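Local coordinates for protein gamma-glutamyl phosphate reductase (Thermotoga maritima, PDB 1O20) that probably catalyses the NADPH-dependent reduction of L-glutamyl 5-phosphate to glutamate semialdehyde and phosphate, the second step from glutamate toward proline, at residues N138-T143 with K167-A172; L155-S160 with S196-M201; G218-V223 with V231-V236; F382-Q387 with G391-I396; F401-R404 with R410-T413. All coordinates share one frame; numbering follows the deposited sequence.

Contact 1 (N138-T143 with K167-A172); sequences NVTVET and KAIVSA
T140 packs against I169 and V170 where two helices of a Rossmann-like alpha/beta fold lie side by side. Helices 138-149 and 163-177 belong to consecutive beta-alpha-beta units sharing strand 154-157, and the short segments 138-143 and 167-172 run 29° from parallel with their axes 9.8 Å apart. T140 sits on the side facing the neighbour, and its CB divides there into two unlike branches. OG1, placed beside the backbone N, is hydrogen-bonded to Y133 OH and to N166 OD1, the latter on the other helix just before K167, so the buried hydroxyl has partners. CG2, swung anti to the backbone N, is the tip that meets apolar neighbours: it lies 3.7 Å from I169 CG2 and 3.9 Å from V170 CG2; the side chains of T140 and V170 cross at about a right angle. Threonine suits the place because one small side chain supplies both a polar and a methyl end. I169 sets its CG2 between two partners, since V141 CG2 also comes within 3.6 Å of I169 CG2. Beta-branched residues on both helices give short, stiff methyl contacts. V170 also touches L156 and F189, so the seam packs on strands 154-157 and 187-189, while I169 reaches I56 of helix 53-69. The first helix is tied along its own length as well: N138 ND2 gives E142 OE2 a nearly straight bond of 2.6 Å. One residue along, V139 O accepts from T143 OG1 and T143 N, a turn ahead of it, which approach from opposite faces of its carbonyl plane.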
# COMPACT_ATOMS: atom_id res chain seq x y z
N ASN A 138 -11.38 -9.29 -0.19
CA ASN A 138 -11.24 -8.38 -1.35
C ASN A 138 -9.81 -8.28 -1.88
O ASN A 138 -9.62 -8.05 -3.07
CB ASN A 138 -11.73 -6.97 -1.03
CG ASN A 138 -10.99 -6.36 0.16
OD1 ASN A 138 -11.06 -6.89 1.28
ND2 ASN A 138 -10.26 -5.25 -0.08
N VAL A 139 -8.84 -8.46 -1.00
CA VAL A 139 -7.44 -8.35 -1.34
C VAL A 139 -7.12 -9.37 -2.41
O VAL A 139 -6.32 -9.11 -3.29
CB VAL A 139 -6.55 -8.55 -0.10
CG1 VAL A 139 -5.09 -8.79 -0.46
CG2 VAL A 139 -6.71 -7.32 0.85
N THR A 140 -7.81 -10.50 -2.33
CA THR A 140 -7.68 -11.57 -3.31
C THR A 140 -7.91 -11.09 -4.75
O THR A 140 -7.13 -11.38 -5.64
CB THR A 140 -8.67 -12.69 -2.94
OG1 THR A 140 -8.34 -13.19 -1.63
CG2 THR A 140 -8.58 -13.89 -3.87
N VAL A 141 -9.00 -10.39 -4.97
CA VAL A 141 -9.27 -9.79 -6.25
C VAL A 141 -8.37 -8.60 -6.59
O VAL A 141 -7.80 -8.55 -7.70
CB VAL A 141 -10.74 -9.39 -6.35
CG1 VAL A 141 -11.01 -8.54 -7.61
CG2 VAL A 141 -11.62 -10.65 -6.33
N GLU A 142 -8.24 -7.68 -5.65
CA GLU A 142 -7.51 -6.45 -5.90
C GLU A 142 -6.10 -6.72 -6.39
O GLU A 142 -5.67 -6.13 -7.36
CB GLU A 142 -7.46 -5.59 -4.65
CG GLU A 142 -8.80 -5.01 -4.29
CD GLU A 142 -8.82 -4.43 -2.89
OE1 GLU A 142 -7.72 -4.33 -2.28
OE2 GLU A 142 -9.96 -4.11 -2.42
N THR A 143 -5.38 -7.63 -5.73
CA THR A 143 -4.01 -7.88 -6.11
C THR A 143 -3.93 -8.63 -7.39
O THR A 143 -3.11 -8.30 -8.23
CB THR A 143 -3.24 -8.62 -5.00
OG1 THR A 143 -3.92 -9.82 -4.62
CG2 THR A 143 -3.20 -7.76 -3.73
N LYS A 167 -11.04 -19.39 -1.33
CA LYS A 167 -11.18 -20.49 -2.27
C LYS A 167 -12.26 -20.21 -3.29
O LYS A 167 -12.04 -20.44 -4.46
CB LYS A 167 -11.58 -21.78 -1.58
CG LYS A 167 -10.44 -22.56 -1.00
CD LYS A 167 -10.95 -23.94 -0.57
CE LYS A 167 -10.46 -24.32 0.80
NZ LYS A 167 -11.14 -25.58 1.25
N ALA A 168 -13.44 -19.81 -2.81
CA ALA A 168 -14.55 -19.55 -3.68
C ALA A 168 -14.25 -18.41 -4.66
O ALA A 168 -14.63 -18.49 -5.83
CB ALA A 168 -15.81 -19.23 -2.84
N ILE A 169 -13.60 -17.35 -4.20
CA ILE A 169 -13.25 -16.23 -5.05
C ILE A 169 -12.23 -16.72 -6.11
O ILE A 169 -12.38 -16.47 -7.34
CB ILE A 169 -12.68 -15.05 -4.23
CG1 ILE A 169 -13.80 -14.34 -3.44
CG2 ILE A 169 -12.04 -14.07 -5.14
CD1 ILE A 169 -13.33 -13.51 -2.29
N VAL A 170 -11.21 -17.45 -5.65
CA VAL A 170 -10.17 -17.93 -6.57
C VAL A 170 -10.78 -18.88 -7.60
O VAL A 170 -10.38 -18.86 -8.77
CB VAL A 170 -8.99 -18.59 -5.84
CG1 VAL A 170 -8.07 -19.37 -6.83
CG2 VAL A 170 -8.16 -17.53 -5.13
N SER A 171 -11.75 -19.67 -7.18
CA SER A 171 -12.43 -20.56 -8.08
C SER A 171 -13.14 -19.75 -9.17
O SER A 171 -13.06 -20.09 -10.34
CB SER A 171 -13.37 -21.49 -7.30
OG SER A 171 -14.15 -22.27 -8.18
N ALA A 172 -13.84 -18.69 -8.79
CA ALA A 172 -14.51 -17.81 -9.75
C ALA A 172 -13.53 -17.14 -10.75
O ALA A 172 -13.79 -17.07 -11.93
CB ALA A 172 -15.28 -16.81 -9.04

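Contact 2 (L155-S160 with S196-M201); sequences LLRGGS and SLVLEM
R157 NH2 is hydrogen-bonded to the carbonyl oxygen of T193, a partner just ahead of helix 196-201, while V198 and M201 of that helix pack along the rest of the arginine. V198 CG2 lies over one face of the guanidinium, 3.6 Å above its plane and displaced toward the rim, and is 3.7 Å from R157 NE. The arginine chain reaches this position by bending at chi2 (-92°), which lays its outer part across the valine at about a right angle. M201, a selenomethionine carrying selenium where methionine has sulfur, covers the other end of the residue: its SE is 3.9 Å from R157 CB. Beyond SE, the methyl CE passes to L155, 3.5 Å from L155 O and 4.1 Å from L155 CG, the two side chains meeting tip to tip. A long, flexible chain of methionine's shape suits this place, for it spans two strand residues from a single helix position. Strand 155-157 and the helix run 153° apart, close to antiparallel, as expected of a connecting helix packed on the parallel sheet of a Rossmann-like fold. I132 of the adjacent strand touches R157, V198 and M201, and L16 of helix 15-30 touches L155 and M201. The contact therefore joins a buried cationic group to apolar neighbours: side chains of the helix lie against its carbon chain and a flat face, while its NH2 bonds the backbone carbonyl of T193, which probably helps the arginine to be tolerated inside.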
# COMPACT_ATOMS: atom_id res chain seq x y z
N LEU A 155 0.70 -15.80 -7.03
CA LEU A 155 0.57 -16.86 -6.06
C LEU A 155 0.04 -16.26 -4.77
O LEU A 155 0.67 -15.46 -4.15
CB LEU A 155 1.93 -17.50 -5.81
CG LEU A 155 1.92 -18.67 -4.84
CD1 LEU A 155 0.98 -19.79 -5.30
CD2 LEU A 155 3.30 -19.23 -4.67
N LEU A 156 -1.16 -16.66 -4.40
CA LEU A 156 -1.89 -16.10 -3.28
C LEU A 156 -1.78 -17.02 -2.07
O LEU A 156 -2.04 -18.22 -2.16
CB LEU A 156 -3.37 -15.97 -3.66
CG LEU A 156 -3.64 -15.02 -4.83
CD1 LEU A 156 -4.93 -15.36 -5.48
CD2 LEU A 156 -3.63 -13.57 -4.35
N ARG A 157 -1.39 -16.44 -0.95
CA ARG A 157 -1.52 -17.07 0.36
C ARG A 157 -2.20 -16.10 1.36
O ARG A 157 -1.61 -15.14 1.86
CB ARG A 157 -0.16 -17.57 0.85
CG ARG A 157 -0.17 -18.35 2.16
CD ARG A 157 0.05 -17.43 3.35
NE ARG A 157 -0.28 -18.02 4.62
CZ ARG A 157 -0.72 -17.32 5.65
NH1 ARG A 157 -0.94 -16.00 5.58
NH2 ARG A 157 -0.98 -17.97 6.76
N GLY A 158 -3.49 -16.29 1.58
CA GLY A 158 -4.20 -15.51 2.56
C GLY A 158 -4.31 -16.19 3.93
O GLY A 158 -3.77 -17.26 4.17
N GLY A 159 -5.09 -15.59 4.81
CA GLY A 159 -5.23 -16.04 6.19
C GLY A 159 -6.14 -17.24 6.33
O GLY A 159 -7.04 -17.47 5.53
N SER A 160 -5.94 -18.00 7.39
CA SER A 160 -6.74 -19.16 7.63
C SER A 160 -8.20 -18.72 7.94
O SER A 160 -9.14 -19.48 7.71
CB SER A 160 -6.11 -20.01 8.75
OG SER A 160 -6.43 -19.51 10.04
N SER A 196 4.69 -21.77 8.46
CA SER A 196 5.99 -22.26 8.02
C SER A 196 6.14 -22.17 6.49
O SER A 196 7.25 -22.07 5.98
CB SER A 196 6.21 -23.72 8.46
OG SER A 196 5.18 -24.58 7.97
N LEU A 197 5.02 -22.29 5.79
CA LEU A 197 4.97 -22.13 4.32
C LEU A 197 5.38 -20.75 3.84
O LEU A 197 5.97 -20.60 2.78
CB LEU A 197 3.56 -22.42 3.77
CG LEU A 197 3.45 -23.70 2.95
CD1 LEU A 197 3.99 -24.90 3.73
CD2 LEU A 197 2.03 -23.96 2.50
N VAL A 198 5.00 -19.73 4.58
CA VAL A 198 5.43 -18.39 4.29
C VAL A 198 6.97 -18.28 4.22
O VAL A 198 7.52 -17.71 3.28
CB VAL A 198 4.87 -17.42 5.31
CG1 VAL A 198 5.47 -16.03 5.13
CG2 VAL A 198 3.29 -17.41 5.23
N LEU A 199 7.66 -18.86 5.19
CA LEU A 199 9.11 -18.81 5.18
C LEU A 199 9.70 -19.43 3.94
O LEU A 199 10.66 -18.91 3.39
CB LEU A 199 9.70 -19.47 6.45
CG LEU A 199 11.23 -19.42 6.55
CD1 LEU A 199 11.72 -17.96 6.57
CD2 LEU A 199 11.70 -20.22 7.78
N GLU A 200 9.13 -20.55 3.48
CA GLU A 200 9.56 -21.22 2.25
C GLU A 200 9.24 -20.39 0.99
O GLU A 200 10.02 -20.33 0.03
CB GLU A 200 8.84 -22.57 2.12
CG GLU A 200 9.12 -23.60 3.22
CD GLU A 200 10.53 -24.14 3.16
OE1 GLU A 200 11.16 -24.07 2.05
OE2 GLU A 200 11.01 -24.64 4.22
N MSE A 201 8.07 -19.75 1.01
CA MSE A 201 7.55 -19.06 -0.15
C MSE A 201 8.43 -17.86 -0.50
O MSE A 201 8.71 -17.60 -1.65
CB MSE A 201 6.12 -18.60 0.14
CG MSE A 201 5.40 -18.12 -1.04
SE MSE A 201 3.49 -17.83 -0.59
CE MSE A 201 3.15 -16.25 -1.77

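Contact 3 (G218-V223 with V231-V236); sequences GLISFV and VLETGV
I220 and V223, one turn apart on helix 217-226, meet the extended segment 231-236 mainly through apolar contacts. The CG2 branch of I220 lies 4.0 Å from E233 CG, so it is the aliphatic stem of the glutamate, extended with CG anti to the backbone N (chi1 179°), that packs here. V223 CG1 and V231 CG2 approach more loosely, at 4.5 Å. A second kind of contact sets a methyl against oxygen: I220 CD1 is 3.7 Å from T234 O and 3.8 Å from T234 OG1, the two side chains crossing at about a right angle. An alanine in place of I220 would probably leave E233 CG and the T234 oxygens without their apolar neighbour and open a gap between helix and segment. Polar bonds hold the segment from elsewhere, since V231 O and E233 N bond the side-chain amide of Q399. P213 of strand 210-213 touches I220, V223 and V231, and branched aliphatic residues suit this buried seam. The arrangement belongs to the aldehyde dehydrogenase fold, where the chain leaves the last helix of the four-stranded sheet and passes along it toward strand 239-243 of the seven-stranded sheet.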
# COMPACT_ATOMS: atom_id res chain seq x y z
N GLY A 218 3.69 -7.53 12.07
CA GLY A 218 4.40 -8.74 12.43
C GLY A 218 4.69 -9.55 11.19
O GLY A 218 5.83 -9.95 10.95
N LEU A 219 3.66 -9.76 10.39
CA LEU A 219 3.78 -10.50 9.15
C LEU A 219 4.69 -9.79 8.12
O LEU A 219 5.43 -10.47 7.37
CB LEU A 219 2.40 -10.73 8.56
CG LEU A 219 2.31 -11.45 7.21
CD1 LEU A 219 3.08 -12.81 7.23
CD2 LEU A 219 0.85 -11.67 6.82
N ILE A 220 4.64 -8.45 8.08
CA ILE A 220 5.40 -7.67 7.09
C ILE A 220 6.89 -7.71 7.47
O ILE A 220 7.77 -7.95 6.62
CB ILE A 220 4.82 -6.19 6.97
CG1 ILE A 220 3.50 -6.20 6.18
CG2 ILE A 220 5.82 -5.23 6.31
CD1 ILE A 220 2.60 -5.01 6.44
N SER A 221 7.16 -7.49 8.75
CA SER A 221 8.51 -7.62 9.34
C SER A 221 9.14 -9.02 9.10
O SER A 221 10.30 -9.14 8.69
CB SER A 221 8.45 -7.38 10.86
OG SER A 221 7.39 -8.16 11.44
N PHE A 222 8.36 -10.06 9.38
CA PHE A 222 8.83 -11.42 9.21
C PHE A 222 9.24 -11.68 7.77
O PHE A 222 10.33 -12.21 7.51
CB PHE A 222 7.73 -12.41 9.59
CG PHE A 222 8.18 -13.86 9.52
CD1 PHE A 222 9.03 -14.38 10.49
CD2 PHE A 222 7.76 -14.68 8.48
CE1 PHE A 222 9.46 -15.71 10.42
CE2 PHE A 222 8.18 -16.00 8.41
CZ PHE A 222 9.03 -16.52 9.38
N VAL A 223 8.36 -11.29 6.84
CA VAL A 223 8.56 -11.55 5.43
C VAL A 223 9.78 -10.72 5.02
O VAL A 223 10.72 -11.23 4.40
CB VAL A 223 7.31 -11.21 4.58
CG1 VAL A 223 7.69 -10.94 3.10
CG2 VAL A 223 6.28 -12.32 4.66
N VAL A 231 11.35 -7.85 -2.12
CA VAL A 231 10.17 -7.50 -1.38
C VAL A 231 9.82 -6.06 -1.62
O VAL A 231 10.74 -5.24 -1.73
CB VAL A 231 10.37 -7.68 0.14
CG1 VAL A 231 9.12 -7.30 0.93
CG2 VAL A 231 10.73 -9.07 0.42
N LEU A 232 8.52 -5.75 -1.71
CA LEU A 232 8.04 -4.38 -1.53
C LEU A 232 7.37 -4.31 -0.17
O LEU A 232 6.34 -4.94 0.07
CB LEU A 232 7.07 -3.94 -2.64
CG LEU A 232 7.72 -3.60 -3.97
CD1 LEU A 232 6.63 -3.35 -5.00
CD2 LEU A 232 8.62 -2.39 -3.82
N GLU A 233 8.01 -3.57 0.73
CA GLU A 233 7.58 -3.40 2.11
C GLU A 233 6.65 -2.18 2.28
O GLU A 233 7.08 -1.00 2.14
CB GLU A 233 8.83 -3.22 2.96
CG GLU A 233 8.56 -3.00 4.43
CD GLU A 233 9.83 -3.10 5.25
OE1 GLU A 233 10.96 -2.88 4.72
OE2 GLU A 233 9.70 -3.43 6.45
N THR A 234 5.39 -2.45 2.61
CA THR A 234 4.43 -1.40 2.94
C THR A 234 4.51 -1.13 4.42
O THR A 234 3.80 -1.78 5.21
CB THR A 234 2.99 -1.82 2.54
OG1 THR A 234 2.58 -2.98 3.28
CG2 THR A 234 2.95 -2.22 1.05
N GLY A 235 5.38 -0.18 4.80
CA GLY A 235 5.80 -0.06 6.18
C GLY A 235 4.88 0.79 7.06
O GLY A 235 3.86 1.30 6.61
N VAL A 236 5.31 0.90 8.32
CA VAL A 236 4.73 1.77 9.37
C VAL A 236 4.68 3.25 8.99
O VAL A 236 5.57 3.76 8.32
CB VAL A 236 5.59 1.72 10.67
CG1 VAL A 236 4.94 2.59 11.80
CG2 VAL A 236 5.75 0.28 11.17

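Contact 4 (F382-Q387 with G391-I396)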
# COMPACT_ATOMS: atom_id res chain seq x y z
N PHE A 382 -3.59 12.03 1.96
CA PHE A 382 -3.54 11.92 0.53
C PHE A 382 -2.60 10.82 0.08
O PHE A 382 -2.61 10.51 -1.10
CB PHE A 382 -3.12 13.24 -0.10
CG PHE A 382 -4.16 14.33 -0.01
CD1 PHE A 382 -5.42 14.16 -0.56
CD2 PHE A 382 -3.87 15.54 0.60
CE1 PHE A 382 -6.37 15.18 -0.48
CE2 PHE A 382 -4.78 16.52 0.68
CZ PHE A 382 -6.06 16.35 0.14
N THR A 383 -1.80 10.23 0.98
CA THR A 383 -0.81 9.24 0.56
C THR A 383 -1.56 7.92 0.29
O THR A 383 -1.86 7.15 1.22
CB THR A 383 0.24 9.00 1.61
OG1 THR A 383 0.95 10.23 1.88
CG2 THR A 383 1.33 8.03 1.02
N ASP A 384 -1.89 7.72 -0.99
CA ASP A 384 -2.86 6.73 -1.42
C ASP A 384 -2.95 6.73 -2.94
O ASP A 384 -2.96 7.78 -3.58
CB ASP A 384 -4.22 7.09 -0.79
CG ASP A 384 -5.38 6.34 -1.41
OD1 ASP A 384 -5.99 6.85 -2.40
OD2 ASP A 384 -5.71 5.21 -1.00
N GLY A 385 -3.01 5.56 -3.56
CA GLY A 385 -2.89 5.49 -5.02
C GLY A 385 -4.02 6.20 -5.76
O GLY A 385 -3.80 6.92 -6.75
N GLY A 386 -5.24 6.04 -5.27
CA GLY A 386 -6.41 6.71 -5.85
C GLY A 386 -6.23 8.22 -5.84
O GLY A 386 -6.44 8.89 -6.85
N GLN A 387 -5.76 8.74 -4.71
CA GLN A 387 -5.58 10.18 -4.54
C GLN A 387 -4.48 10.71 -5.45
O GLN A 387 -4.54 11.84 -5.92
CB GLN A 387 -5.28 10.53 -3.07
CG GLN A 387 -6.45 10.25 -2.09
CD GLN A 387 -7.69 11.07 -2.44
OE1 GLN A 387 -7.62 12.29 -2.44
NE2 GLN A 387 -8.78 10.39 -2.82
N GLY A 391 -5.33 5.13 -9.81
CA GLY A 391 -6.50 4.31 -10.05
C GLY A 391 -6.65 3.23 -9.00
O GLY A 391 -7.68 3.14 -8.32
N ALA A 392 -5.63 2.42 -8.83
CA ALA A 392 -5.64 1.36 -7.85
C ALA A 392 -4.22 1.05 -7.42
O ALA A 392 -3.28 1.16 -8.24
CB ALA A 392 -6.24 0.18 -8.46
N GLU A 393 -4.08 0.59 -6.18
CA GLU A 393 -2.78 0.24 -5.61
C GLU A 393 -2.86 -1.08 -4.84
O GLU A 393 -3.94 -1.52 -4.42
CB GLU A 393 -2.33 1.31 -4.62
CG GLU A 393 -3.18 1.31 -3.34
CD GLU A 393 -2.63 2.14 -2.20
OE1 GLU A 393 -2.81 1.71 -1.01
OE2 GLU A 393 -2.07 3.21 -2.48
N ILE A 394 -1.70 -1.67 -4.61
CA ILE A 394 -1.57 -2.79 -3.68
C ILE A 394 -1.28 -2.31 -2.29
O ILE A 394 -1.71 -2.94 -1.33
CB ILE A 394 -0.49 -3.71 -4.09
CG1 ILE A 394 -0.88 -4.34 -5.43
CG2 ILE A 394 -0.23 -4.73 -2.93
CD1 ILE A 394 -0.15 -5.54 -5.80
N GLY A 395 -0.55 -1.20 -2.17
CA GLY A 395 -0.30 -0.56 -0.89
C GLY A 395 0.79 0.48 -1.03
O GLY A 395 1.24 0.72 -2.14
N ILE A 396 1.22 1.08 0.08
CA ILE A 396 2.19 2.15 0.03
C ILE A 396 3.52 1.61 0.41
O ILE A 396 3.75 1.30 1.61
CB ILE A 396 1.85 3.24 1.02
CG1 ILE A 396 0.40 3.74 0.85
CG2 ILE A 396 2.88 4.35 0.87
CD1 ILE A 396 0.17 4.58 -0.37
O HOH W 1 -6.73 7.57 -9.23
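A glycine-rich loop between strands 373-376 and 396-397 doubles back on itself here, and E393 reaches across it to the backbone of G385. G385 N donates to E393 OE2 at 2.8 Å, with a bent N-H...O angle of 137°, meeting the carboxylate from above its plane, 44° out of it. The glutamate has CG between its backbone N and carbonyl carbon (chi1 70°), and its chain then runs extended to the amide. G385 has to lack a side chain, for a CB would collide with E393 CB. An alanine at E393 would probably leave G385 N without this acceptor and remove the one direct hydrogen bond between the arms, leaving the water bridge and I396 to hold them. D384 OD2 is 4.4 Å from E393 OE2, two like charges near each other, while D384 OD1 turns to its own arm and accepts from Q387 N at 3.0 Å. A water bridges the arms further on, donating to G386 O and accepting from G391 N. The apolar end is made by I396, whose CD1 lies 3.9 Å from T383 CG2 and 3.6 Å from T383 O. T383 suits the place by offering a methyl to I396 and a hydroxyl, OG1, that is hydrogen-bonded to Y375 OH and S351 OG, toward the seven-stranded sheet. The bond from Q387 N to D384 OD1 makes an Asx motif at the start of the helical phi/psi angles of 385-387, within a loop whose touching parts run nearly antiparallel.

Contact 5 (F401-R404 with R410-T413)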
# COMPACT_ATOMS: atom_id res chain seq x y z
N PHE A 401 13.86 1.67 -2.76
CA PHE A 401 14.30 0.65 -3.70
C PHE A 401 13.14 0.16 -4.57
O PHE A 401 12.11 -0.32 -4.08
CB PHE A 401 14.98 -0.51 -2.96
CG PHE A 401 15.95 -1.29 -3.80
CD1 PHE A 401 17.13 -0.73 -4.25
CD2 PHE A 401 15.68 -2.61 -4.12
CE1 PHE A 401 18.02 -1.46 -5.00
CE2 PHE A 401 16.56 -3.35 -4.87
CZ PHE A 401 17.74 -2.79 -5.31
N HIS A 402 13.32 0.35 -5.86
CA HIS A 402 12.40 -0.07 -6.91
C HIS A 402 11.19 0.81 -6.99
O HIS A 402 10.93 1.39 -8.01
CB HIS A 402 11.95 -1.55 -6.81
CG HIS A 402 11.08 -1.97 -7.95
ND1 HIS A 402 11.61 -2.33 -9.17
CD2 HIS A 402 9.74 -1.96 -8.11
CE1 HIS A 402 10.62 -2.56 -10.01
NE2 HIS A 402 9.47 -2.36 -9.39
N ALA A 403 10.40 0.87 -5.91
CA ALA A 403 9.21 1.68 -5.88
C ALA A 403 8.93 2.18 -4.46
O ALA A 403 9.12 1.44 -3.47
CB ALA A 403 8.01 0.84 -6.40
N ARG A 404 8.46 3.42 -4.40
CA ARG A 404 8.12 4.10 -3.19
C ARG A 404 6.80 4.81 -3.38
O ARG A 404 6.47 5.24 -4.50
CB ARG A 404 9.25 5.06 -2.74
CG ARG A 404 8.96 5.70 -1.39
CD ARG A 404 10.10 5.86 -0.37
NE ARG A 404 10.99 6.88 -0.79
CZ ARG A 404 11.71 7.70 -0.03
NH1 ARG A 404 11.75 7.63 1.27
NH2 ARG A 404 12.50 8.57 -0.65
N ARG A 410 2.39 0.41 -12.91
CA ARG A 410 3.77 0.68 -13.38
C ARG A 410 4.83 0.14 -12.44
O ARG A 410 5.92 -0.30 -12.87
CB ARG A 410 4.02 2.18 -13.57
CG ARG A 410 5.37 2.51 -14.24
CD ARG A 410 5.46 3.99 -14.62
NE ARG A 410 4.42 4.31 -15.60
CZ ARG A 410 4.05 5.55 -15.93
NH1 ARG A 410 4.67 6.60 -15.41
NH2 ARG A 410 3.07 5.73 -16.83
N GLU A 411 4.50 0.14 -11.14
CA GLU A 411 5.47 -0.31 -10.12
C GLU A 411 5.62 -1.82 -10.14
O GLU A 411 6.56 -2.36 -9.58
CB GLU A 411 5.03 0.19 -8.72
CG GLU A 411 5.12 1.71 -8.54
CD GLU A 411 4.20 2.51 -9.45
OE1 GLU A 411 3.02 2.12 -9.61
OE2 GLU A 411 4.66 3.54 -10.03
N LEU A 412 4.71 -2.52 -10.83
CA LEU A 412 4.78 -3.96 -11.00
C LEU A 412 5.46 -4.31 -12.36
O LEU A 412 5.19 -5.38 -12.95
CB LEU A 412 3.38 -4.57 -10.94
CG LEU A 412 2.65 -4.39 -9.60
CD1 LEU A 412 1.30 -5.11 -9.58
CD2 LEU A 412 3.52 -4.81 -8.42
N THR A 413 6.25 -3.39 -12.88
CA THR A 413 7.05 -3.60 -14.10
C THR A 413 8.49 -3.29 -13.81
O THR A 413 8.80 -2.54 -12.88
CB THR A 413 6.58 -2.76 -15.35
OG1 THR A 413 6.69 -1.34 -15.12
CG2 THR A 413 5.14 -3.02 -15.71
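E411 meets A403 and H402 through two different parts of itself. Its stem comes first: CG lies 3.7 Å from A403 CB and E411 CB is 3.8 Å from the same methyl, so the small alanine lets the glutamate lie close. The chain then bends at chi2 (63°), and the carboxylate oxygen OE1 is hydrogen-bonded to G408 N, which fixes the polar end within its own turn. The backbone of E411 does the rest: H402 NE2, carrying a proton, donates to E411 O at 2.9 Å with an N-H...O angle of 149°. That oxygen lies in the plane of the imidazole, whereas NE2 stands tilted 29° from the carbonyl plane. Histidine suits the position because its edge offers a directed N-H at the end of a side chain long enough to reach the other segment. Residues 410-411 form a short 3-10 turn that leads into strand 413-420, the last strand of this aldehyde dehydrogenase-like fold, so the bond holds the loop 401-404 against the entry to that strand. L412 follows, its CB directed away from 401-404, and its side chain touches I394; its carbonyl oxygen accepts from N152 ND2. At T413 the carbonyl oxygen sits at the rim of the H402 ring, 3.4 Å from H402 CE1. T413 also closes the turn behind it, for T413 OG1 donates to R410 O at 2.6 Å, and T413 N reaches that same oxygen at 3.1 Å.

From the N terminus, contact 1 closes a loop from helix 138-149 to helix 163-177, and contact 2 crosses it, opening at strand 154-157 between those helices and closing at helix 196-201. L156 carries the first pair of helices on the opposite face of the strand from helix 196-201. Contact 3 follows in series, closing the short loop from helix 217-226 to segment 231-236, where the chain leaves the four-stranded sheet, and touches contact 2 through V198 and V223. Contacts 4 and 5 close short loops much later, again in series. T234 packs on G395 and I396, L232 on 401-404, and I394 on L412, joining the segment after helix 217-226 to the C-terminal loops.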